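Beta-N-acetylglucosaminidase-like protein Glycoside hydrolase family 20 (Flavobacterium johnsoniae, PDB 6YHH) probably removes N-acetylglucosamine units from chitin-derived oligosaccharides as a family 20 beta-N-acetylhexosaminidase (chitobiase). Local coordinates at residues 395-403 / 433-443. Numbering follows the deposited sequence.
Sequences SLVDAVKKG and ADLSAEEKARI
Arg442 NH1 donates to Val400 O at 2.8 Å, with NH1 almost in line with the carbonyl (C=O...N 164°) and the oxygen 19° out of the guanidinium plane. Val400 O also accepts from Gly403 N within the Schellman motif that ends helix 394-401, so the arginine binds directly to the helix terminus. Gly403 CA lies over the rim of one guanidinium face and Glu438 O over the rim of the other, while a water at the edge joins Arg442 NH1 to Lys401 O and Glu439 OE2. Cutting Arg442 back to an alanine removes the guanidinium, which would probably leave Val400 O with Gly403 N as its one donor among these residues and the water without one of its anchors. Further in, Val400 CG1 packs 3.6 Å from Arg442 CB and Leu396 CD2 meets Ile443 CD1 at 4.0 Å. Lys401, extended beyond CG, passes Leu435 CD2 and reaches Ala433 O through NZ at 3.1 Å. Glu439 is positioned by a capping box: its OE1 accepts from Ser436 N, and its N donates to Ser436 OG. Beneath, Leu396 and Val400 rest on Thr406 of strand 406-408, to which the Arg442 backbone is hydrogen-bonded; the contact thus joins helices 394-401 and 437-441 where the chain enters strand 443-450 of the catalytic TIM barrel.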
# COMPACT_ATOMS: atom_id res chain seq x y z
N SER A 395 -24.77 -28.17 9.90
CA SER A 395 -25.55 -27.19 10.59
C SER A 395 -26.39 -26.36 9.61
O SER A 395 -27.40 -25.74 10.00
CB SER A 395 -24.67 -26.28 11.46
OG SER A 395 -23.60 -25.70 10.71
N LEU A 396 -25.92 -26.28 8.35
CA LEU A 396 -26.65 -25.56 7.34
C LEU A 396 -27.89 -26.37 6.94
O LEU A 396 -28.97 -25.81 6.82
CB LEU A 396 -25.78 -25.27 6.11
CG LEU A 396 -26.43 -24.70 4.87
CD1 LEU A 396 -25.50 -23.88 4.03
CD2 LEU A 396 -27.03 -25.79 3.96
N VAL A 397 -27.67 -27.64 6.69
CA VAL A 397 -28.78 -28.60 6.37
C VAL A 397 -29.82 -28.52 7.44
O VAL A 397 -31.02 -28.30 7.17
CB VAL A 397 -28.27 -30.00 6.27
CG1 VAL A 397 -29.49 -30.93 6.16
CG2 VAL A 397 -27.40 -30.14 5.04
N ASP A 398 -29.40 -28.65 8.68
CA ASP A 398 -30.35 -28.56 9.81
C ASP A 398 -31.12 -27.24 9.91
O ASP A 398 -32.30 -27.21 10.19
CB ASP A 398 -29.66 -28.88 11.14
CG ASP A 398 -29.11 -30.33 11.20
OD1 ASP A 398 -29.39 -31.14 10.28
OD2 ASP A 398 -28.34 -30.66 12.14
N ALA A 399 -30.45 -26.11 9.70
CA ALA A 399 -31.07 -24.84 9.79
C ALA A 399 -32.08 -24.63 8.68
O ALA A 399 -33.18 -24.14 8.93
CB ALA A 399 -30.02 -23.72 9.71
N VAL A 400 -31.75 -24.99 7.46
CA VAL A 400 -32.72 -24.70 6.36
C VAL A 400 -33.94 -25.63 6.49
O VAL A 400 -35.03 -25.16 6.20
CB VAL A 400 -32.15 -24.75 4.94
CG1 VAL A 400 -31.11 -23.62 4.80
CG2 VAL A 400 -31.60 -26.10 4.52
N LYS A 401 -33.70 -26.87 6.95
CA LYS A 401 -34.88 -27.78 7.21
C LYS A 401 -35.80 -27.23 8.29
O LYS A 401 -37.05 -27.47 8.28
CB LYS A 401 -34.48 -29.22 7.46
CG LYS A 401 -33.90 -29.83 6.20
CD LYS A 401 -33.51 -31.29 6.40
CE LYS A 401 -33.24 -31.91 5.04
NZ LYS A 401 -33.16 -33.38 5.18
N LYS A 402 -35.24 -26.54 9.27
CA LYS A 402 -36.05 -25.95 10.32
C LYS A 402 -36.67 -24.62 10.00
O LYS A 402 -37.36 -24.02 10.82
CB LYS A 402 -35.26 -25.82 11.62
CG LYS A 402 -34.93 -27.13 12.30
CD LYS A 402 -34.09 -26.84 13.55
CE LYS A 402 -33.13 -27.92 13.99
NZ LYS A 402 -33.78 -29.12 14.48
N GLY A 403 -36.34 -24.04 8.86
CA GLY A 403 -36.96 -22.84 8.42
C GLY A 403 -36.18 -21.54 8.38
O GLY A 403 -36.77 -20.47 8.16
N ALA A 433 -29.19 -34.47 0.75
CA ALA A 433 -30.08 -34.00 1.82
C ALA A 433 -31.58 -33.95 1.40
O ALA A 433 -32.46 -33.50 2.18
CB ALA A 433 -29.60 -32.63 2.32
N ASP A 434 -31.89 -34.43 0.19
CA ASP A 434 -33.27 -34.37 -0.31
C ASP A 434 -33.92 -33.08 0.21
O ASP A 434 -35.02 -33.12 0.79
CB ASP A 434 -34.10 -35.63 0.08
N LEU A 435 -33.24 -31.95 0.02
CA LEU A 435 -33.84 -30.64 0.23
C LEU A 435 -34.99 -30.29 -0.71
O LEU A 435 -34.89 -30.46 -1.93
CB LEU A 435 -32.81 -29.51 0.06
CG LEU A 435 -31.65 -29.35 1.03
CD1 LEU A 435 -31.11 -27.93 0.87
CD2 LEU A 435 -32.16 -29.57 2.45
N SER A 436 -36.04 -29.71 -0.15
CA SER A 436 -37.13 -29.18 -0.94
C SER A 436 -36.70 -27.94 -1.71
O SER A 436 -35.65 -27.39 -1.43
CB SER A 436 -38.30 -28.83 -0.06
OG SER A 436 -38.10 -27.67 0.72
N ALA A 437 -37.53 -27.46 -2.63
CA ALA A 437 -37.18 -26.24 -3.34
C ALA A 437 -37.21 -25.05 -2.37
O ALA A 437 -36.37 -24.11 -2.50
CB ALA A 437 -38.10 -25.98 -4.51
N GLU A 438 -38.15 -25.10 -1.41
CA GLU A 438 -38.28 -24.05 -0.39
C GLU A 438 -36.96 -24.04 0.46
O GLU A 438 -36.49 -22.99 0.80
CB GLU A 438 -39.49 -24.31 0.57
N GLU A 439 -36.45 -25.22 0.80
CA GLU A 439 -35.23 -25.35 1.61
C GLU A 439 -34.02 -24.89 0.85
O GLU A 439 -33.24 -24.11 1.38
CB GLU A 439 -35.02 -26.79 2.08
CG GLU A 439 -36.02 -27.15 3.18
CD GLU A 439 -36.34 -28.66 3.35
OE1 GLU A 439 -35.76 -29.50 2.66
OE2 GLU A 439 -37.17 -28.98 4.22
N LYS A 440 -33.85 -25.31 -0.42
CA LYS A 440 -32.78 -24.74 -1.25
C LYS A 440 -32.77 -23.26 -1.32
O LYS A 440 -31.69 -22.65 -1.28
CB LYS A 440 -32.80 -25.26 -2.69
CG LYS A 440 -32.44 -26.73 -2.71
CD LYS A 440 -32.46 -27.26 -4.13
CE LYS A 440 -32.33 -28.77 -4.16
NZ LYS A 440 -32.09 -29.22 -5.55
N ALA A 441 -33.94 -22.63 -1.39
CA ALA A 441 -33.97 -21.20 -1.56
C ALA A 441 -33.55 -20.47 -0.29
O ALA A 441 -33.27 -19.30 -0.36
CB ALA A 441 -35.38 -20.75 -1.92
N ARG A 442 -33.53 -21.17 0.82
CA ARG A 442 -33.03 -20.61 2.09
C ARG A 442 -31.50 -20.55 2.13
O ARG A 442 -30.98 -19.94 3.04
CB ARG A 442 -33.51 -21.45 3.28
CG ARG A 442 -35.00 -21.21 3.59
CD ARG A 442 -35.51 -22.08 4.73
NE ARG A 442 -36.97 -22.05 4.63
CZ ARG A 442 -37.78 -23.12 4.64
NH1 ARG A 442 -37.38 -24.38 4.83
NH2 ARG A 442 -39.07 -22.89 4.42
N ILE A 443 -30.79 -21.24 1.24
CA ILE A 443 -29.34 -21.14 1.19
C ILE A 443 -28.98 -19.85 0.46
O ILE A 443 -29.04 -19.72 -0.79
CB ILE A 443 -28.72 -22.35 0.52
CG1 ILE A 443 -29.10 -23.63 1.26
CG2 ILE A 443 -27.20 -22.24 0.51
CD1 ILE A 443 -28.80 -24.93 0.52
O HOH W 1 -38.63 -27.08 5.58